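Local coordinates for vacuolar protein sorting 29 (Cryptosporidium parvum, PDB 2A22) that probably takes part in vesicular protein transport as a VPS29-family sorting protein built on a calcineurin-like phosphoesterase fold, at residues K55-S67 with V109-G121. Residues are numbered along the deposited sequence; the frame is centred on the assembly and turned at random.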
loop_
_atom_site.group_PDB
_atom_site.type_symbol
_atom_site.label_atom_id
_atom_site.label_comp_id
_atom_site.label_asym_id
_atom_site.label_seq_id
_atom_site.Cartn_x
_atom_site.Cartn_y
_atom_site.Cartn_z
ATOM N N LYS A 55 13.281 3.454 10.339
ATOM C CA LYS A 55 13.779 2.426 9.465
ATOM C C LYS A 55 13.025 2.352 8.135
ATOM O O LYS A 55 13.525 1.759 7.196
ATOM C CB LYS A 55 13.743 1.071 10.194
ATOM C CG LYS A 55 14.647 1.013 11.431
ATOM C CD LYS A 55 14.100 0.056 12.542
ATOM C CE LYS A 55 15.097 -0.117 13.694
ATOM N NZ LYS A 55 16.424 -0.670 13.235
ATOM N N ILE A 56 11.827 2.942 8.052
ATOM C CA ILE A 56 11.077 2.906 6.789
ATOM C C ILE A 56 11.835 3.737 5.761
ATOM O O ILE A 56 12.038 4.940 5.977
ATOM C CB ILE A 56 9.647 3.448 6.959
ATOM C CG1 ILE A 56 8.830 2.526 7.871
ATOM C CG2 ILE A 56 8.973 3.638 5.582
ATOM C CD1 ILE A 56 7.569 3.181 8.410
ATOM N N ASN A 57 12.260 3.099 4.664
ATOM C CA ASN A 57 12.974 3.819 3.615
ATOM C C ASN A 57 12.254 3.780 2.256
ATOM O O ASN A 57 12.786 4.268 1.261
ATOM C CB ASN A 57 14.458 3.371 3.505
ATOM C CG ASN A 57 14.595 1.959 2.983
ATOM O OD1 ASN A 57 13.715 1.127 3.186
ATOM N ND2 ASN A 57 15.673 1.689 2.257
ATOM N N TYR A 58 11.049 3.199 2.241
ATOM C CA TYR A 58 10.150 3.198 1.073
ATOM C C TYR A 58 8.695 3.183 1.522
ATOM O O TYR A 58 8.351 2.526 2.487
ATOM C CB TYR A 58 10.361 1.975 0.189
ATOM C CG TYR A 58 11.596 1.997 -0.676
ATOM C CD1 TYR A 58 12.824 1.538 -0.174
ATOM C CD2 TYR A 58 11.534 2.452 -2.006
ATOM C CE1 TYR A 58 13.989 1.534 -0.966
ATOM C CE2 TYR A 58 12.690 2.464 -2.810
ATOM C CZ TYR A 58 13.911 1.998 -2.276
ATOM O OH TYR A 58 15.053 1.999 -3.048
ATOM N N VAL A 59 7.858 3.927 0.806
ATOM C CA VAL A 59 6.432 3.935 1.012
ATOM C C VAL A 59 5.844 3.666 -0.347
ATOM O O VAL A 59 6.173 4.361 -1.284
ATOM C CB VAL A 59 5.905 5.315 1.507
ATOM C CG1 VAL A 59 4.348 5.317 1.619
ATOM C CG2 VAL A 59 6.523 5.696 2.833
ATOM N N LEU A 60 5.005 2.628 -0.450
ATOM C CA LEU A 60 4.219 2.367 -1.658
ATOM C C LEU A 60 2.740 2.510 -1.341
ATOM O O LEU A 60 2.138 1.697 -0.638
ATOM C CB LEU A 60 4.530 0.998 -2.256
ATOM C CG LEU A 60 6.022 0.676 -2.437
ATOM C CD1 LEU A 60 6.178 -0.781 -2.902
ATOM C CD2 LEU A 60 6.680 1.653 -3.388
ATOM N N CYS A 61 2.160 3.579 -1.840
ATOM C CA CYS A 61 0.803 3.941 -1.456
ATOM C C CYS A 61 -0.167 3.627 -2.570
ATOM O O CYS A 61 0.021 4.079 -3.699
ATOM C CB CYS A 61 0.735 5.422 -1.091
ATOM S SG CYS A 61 -0.955 5.958 -0.723
ATOM N N THR A 62 -1.214 2.862 -2.240
ATOM C CA THR A 62 -2.154 2.329 -3.235
ATOM C C THR A 62 -3.200 3.351 -3.741
ATOM O O THR A 62 -4.023 3.021 -4.598
ATOM C CB THR A 62 -2.857 1.088 -2.698
ATOM O OG1 THR A 62 -3.438 1.389 -1.403
ATOM C CG2 THR A 62 -1.823 -0.086 -2.592
ATOM N N GLY A 63 -3.145 4.572 -3.225
ATOM C CA GLY A 63 -4.054 5.618 -3.651
ATOM C C GLY A 63 -5.223 5.829 -2.706
ATOM O O GLY A 63 -5.251 5.285 -1.586
ATOM N N ASN A 64 -6.191 6.624 -3.157
ATOM C CA ASN A 64 -7.257 7.111 -2.273
ATOM C C ASN A 64 -6.763 7.674 -0.937
ATOM O O ASN A 64 -7.337 7.402 0.132
ATOM C CB ASN A 64 -8.364 6.068 -2.107
ATOM C CG ASN A 64 -9.279 6.029 -3.301
ATOM O OD1 ASN A 64 -9.199 6.897 -4.174
ATOM N ND2 ASN A 64 -10.146 5.027 -3.363
ATOM N N VAL A 65 -5.662 8.420 -1.016
ATOM C CA VAL A 65 -5.216 9.284 0.082
ATOM C C VAL A 65 -6.248 10.406 0.294
ATOM O O VAL A 65 -6.607 10.700 1.432
ATOM C CB VAL A 65 -3.838 9.892 -0.227
ATOM C CG1 VAL A 65 -3.414 10.846 0.876
ATOM C CG2 VAL A 65 -2.796 8.774 -0.432
ATOM N N CYS A 66 -6.698 11.008 -0.826
ATOM C CA CYS A 66 -7.809 11.987 -0.898
ATOM C C CYS A 66 -7.560 13.357 -0.268
ATOM O O CYS A 66 -8.193 14.340 -0.649
ATOM C CB CYS A 66 -9.113 11.387 -0.345
ATOM S SG CYS A 66 -9.678 9.895 -1.199
ATOM N N SER A 67 -6.649 13.414 0.696
ATOM C CA SER A 67 -6.344 14.641 1.427
ATOM C C SER A 67 -4.917 15.092 1.140
ATOM O O SER A 67 -3.944 14.337 1.387
ATOM C CB SER A 67 -6.497 14.401 2.938
ATOM O OG SER A 67 -5.829 15.403 3.677
ATOM N N VAL A 109 8.788 -0.437 -9.219
ATOM C CA VAL A 109 9.987 0.078 -8.554
ATOM C C VAL A 109 10.857 -1.074 -8.110
ATOM O O VAL A 109 10.346 -2.088 -7.608
ATOM C CB VAL A 109 9.648 1.087 -7.393
ATOM C CG1 VAL A 109 8.672 0.503 -6.452
ATOM C CG2 VAL A 109 10.889 1.532 -6.650
ATOM N N GLN A 110 12.160 -0.940 -8.352
ATOM C CA GLN A 110 13.116 -1.981 -7.974
ATOM C C GLN A 110 13.532 -1.691 -6.537
ATOM O O GLN A 110 14.072 -0.638 -6.260
ATOM C CB GLN A 110 14.330 -1.956 -8.925
ATOM C CG GLN A 110 15.411 -3.019 -8.667
ATOM C CD GLN A 110 14.976 -4.417 -9.048
ATOM O OE1 GLN A 110 15.306 -5.384 -8.366
ATOM N NE2 GLN A 110 14.232 -4.536 -10.131
ATOM N N ILE A 111 13.213 -2.598 -5.621
ATOM C CA ILE A 111 13.687 -2.479 -4.236
ATOM C C ILE A 111 14.480 -3.740 -3.892
ATOM O O ILE A 111 13.921 -4.837 -3.863
ATOM C CB ILE A 111 12.528 -2.212 -3.216
ATOM C CG1 ILE A 111 11.647 -1.043 -3.693
ATOM C CG2 ILE A 111 13.090 -1.940 -1.808
ATOM C CD1 ILE A 111 10.492 -0.685 -2.714
ATOM N N GLY A 112 15.789 -3.577 -3.699
ATOM C CA GLY A 112 16.700 -4.706 -3.530
ATOM C C GLY A 112 16.550 -5.719 -4.657
ATOM O O GLY A 112 16.684 -5.381 -5.838
ATOM N N GLU A 113 16.261 -6.966 -4.302
ATOM C CA GLU A 113 16.142 -8.013 -5.304
ATOM C C GLU A 113 14.760 -8.045 -5.951
ATOM O O GLU A 113 14.530 -8.877 -6.814
ATOM C CB GLU A 113 16.438 -9.402 -4.693
ATOM C CG GLU A 113 17.821 -9.529 -4.083
ATOM C CD GLU A 113 18.895 -9.106 -5.057
ATOM O OE1 GLU A 113 18.997 -9.724 -6.118
ATOM O OE2 GLU A 113 19.639 -8.167 -4.765
ATOM N N PHE A 114 13.846 -7.169 -5.526
ATOM C CA PHE A 114 12.449 -7.295 -5.977
ATOM C C PHE A 114 11.937 -6.137 -6.829
ATOM O O PHE A 114 12.151 -4.975 -6.501
ATOM C CB PHE A 114 11.520 -7.562 -4.775
ATOM C CG PHE A 114 11.900 -8.788 -4.025
ATOM C CD1 PHE A 114 11.402 -10.035 -4.416
ATOM C CD2 PHE A 114 12.837 -8.720 -2.984
ATOM C CE1 PHE A 114 11.801 -11.203 -3.747
ATOM C CE2 PHE A 114 13.251 -9.864 -2.314
ATOM C CZ PHE A 114 12.737 -11.121 -2.702
ATOM N N LYS A 115 11.285 -6.486 -7.930
ATOM C CA LYS A 115 10.558 -5.544 -8.775
ATOM C C LYS A 115 9.149 -5.530 -8.201
ATOM O O LYS A 115 8.477 -6.573 -8.108
ATOM C CB LYS A 115 10.525 -6.072 -10.214
ATOM C CG LYS A 115 10.835 -5.076 -11.307
ATOM C CD LYS A 115 11.200 -5.825 -12.616
ATOM C CE LYS A 115 10.784 -5.057 -13.894
ATOM N NZ LYS A 115 10.723 -5.955 -15.119
ATOM N N ILE A 116 8.691 -4.348 -7.815
ATOM C CA ILE A 116 7.400 -4.238 -7.164
ATOM C C ILE A 116 6.426 -3.385 -7.983
ATOM O O ILE A 116 6.704 -2.207 -8.285
ATOM C CB ILE A 116 7.562 -3.725 -5.715
ATOM C CG1 ILE A 116 8.727 -4.490 -5.046
ATOM C CG2 ILE A 116 6.223 -3.836 -4.953
ATOM C CD1 ILE A 116 8.871 -4.320 -3.530
ATOM N N GLY A 117 5.283 -3.983 -8.325
ATOM C CA GLY A 117 4.221 -3.272 -9.033
ATOM C C GLY A 117 3.245 -2.669 -8.034
ATOM O O GLY A 117 2.926 -3.301 -7.020
ATOM N N LEU A 118 2.789 -1.452 -8.325
ATOM C CA LEU A 118 1.877 -0.684 -7.464
ATOM C C LEU A 118 0.766 -0.042 -8.314
ATOM O O LEU A 118 1.057 0.667 -9.284
ATOM C CB LEU A 118 2.638 0.424 -6.746
ATOM C CG LEU A 118 1.790 1.382 -5.892
ATOM C CD1 LEU A 118 1.293 0.644 -4.647
ATOM C CD2 LEU A 118 2.663 2.593 -5.524
ATOM N N MET A 119 -0.492 -0.331 -7.981
ATOM C CA MET A 119 -1.610 0.257 -8.691
ATOM C C MET A 119 -2.846 0.246 -7.793
ATOM O O MET A 119 -2.927 -0.565 -6.903
ATOM C CB MET A 119 -1.863 -0.473 -10.020
ATOM C CG MET A 119 -2.176 -1.964 -9.893
ATOM S SD MET A 119 -2.739 -2.726 -11.460
ATOM C CE MET A 119 -3.134 -1.244 -12.394
ATOM N N HIS A 120 -3.798 1.147 -8.025
ATOM C CA HIS A 120 -4.947 1.235 -7.144
ATOM C C HIS A 120 -5.804 -0.048 -7.091
ATOM O O HIS A 120 -6.251 -0.450 -6.013
ATOM C CB HIS A 120 -5.804 2.491 -7.416
ATOM C CG HIS A 120 -6.963 2.612 -6.480
ATOM N ND1 HIS A 120 -6.798 2.815 -5.124
ATOM C CD2 HIS A 120 -8.294 2.472 -6.685
ATOM C CE1 HIS A 120 -7.985 2.816 -4.538
ATOM N NE2 HIS A 120 -8.908 2.606 -5.462
ATOM N N GLY A 121 -6.029 -0.687 -8.234
ATOM C CA GLY A 121 -6.753 -1.959 -8.244
ATOM C C GLY A 121 -8.143 -1.953 -8.853
ATOM O O GLY A 121 -8.712 -3.011 -9.147
HETATM O O HOH W 1 14.465 1.879 -6.424
#
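Leu60 of strand 58-61 packs on Leu118, Ile116 and Val109, an example of one branched side chain tying two sheets together. Leu60 CB lies 4.0 Å from Leu118 CD1. Beyond CG, held anti to the carbonyl carbon (chi1 -49°), the two methyls part: Leu60 CD1 meets Ile116 CG2 at 3.7 Å, the side chains crossing at about a right angle, and Leu60 CD2 reaches Val109 CG1 at 3.8 Å. One leucine thus touches both strands of the hairpin formed by 106-111 and 114-119. Toward the turn of that hairpin, Ile111 lies along the Tyr58 ring; its CD1 sits over one face in a CH-pi contact, 3.7 Å from the Tyr58 ring centroid. A water that donates to Gln110 O also makes a weak bond to Tyr58 OH. At the opposite end Leu118 packs its CD1 on Thr62 CG2, and the apolar layer gives way to polar loops. There His120 ND1 donates to Thr62 O (2.8 Å, N-H...O 153°), the acceptor lying almost in the imidazole plane, and this bond helps fix the ring's rotation. Asn64 crosses the same ring, its amide turned 58° from it, while Asn64 ND2 is hydrogen-bonded to Asp87 OD1. His120 NE2 is hydrogen-bonded to His149 ND1. Two mixed sheets packed face to face, with histidine, asparagine and aspartate on loops at the strand ends, are typical of the metallophosphoesterase sandwich; donor atoms of Asp87, His120 and His149 face one point, consistent with an unconfirmed, empty metal site.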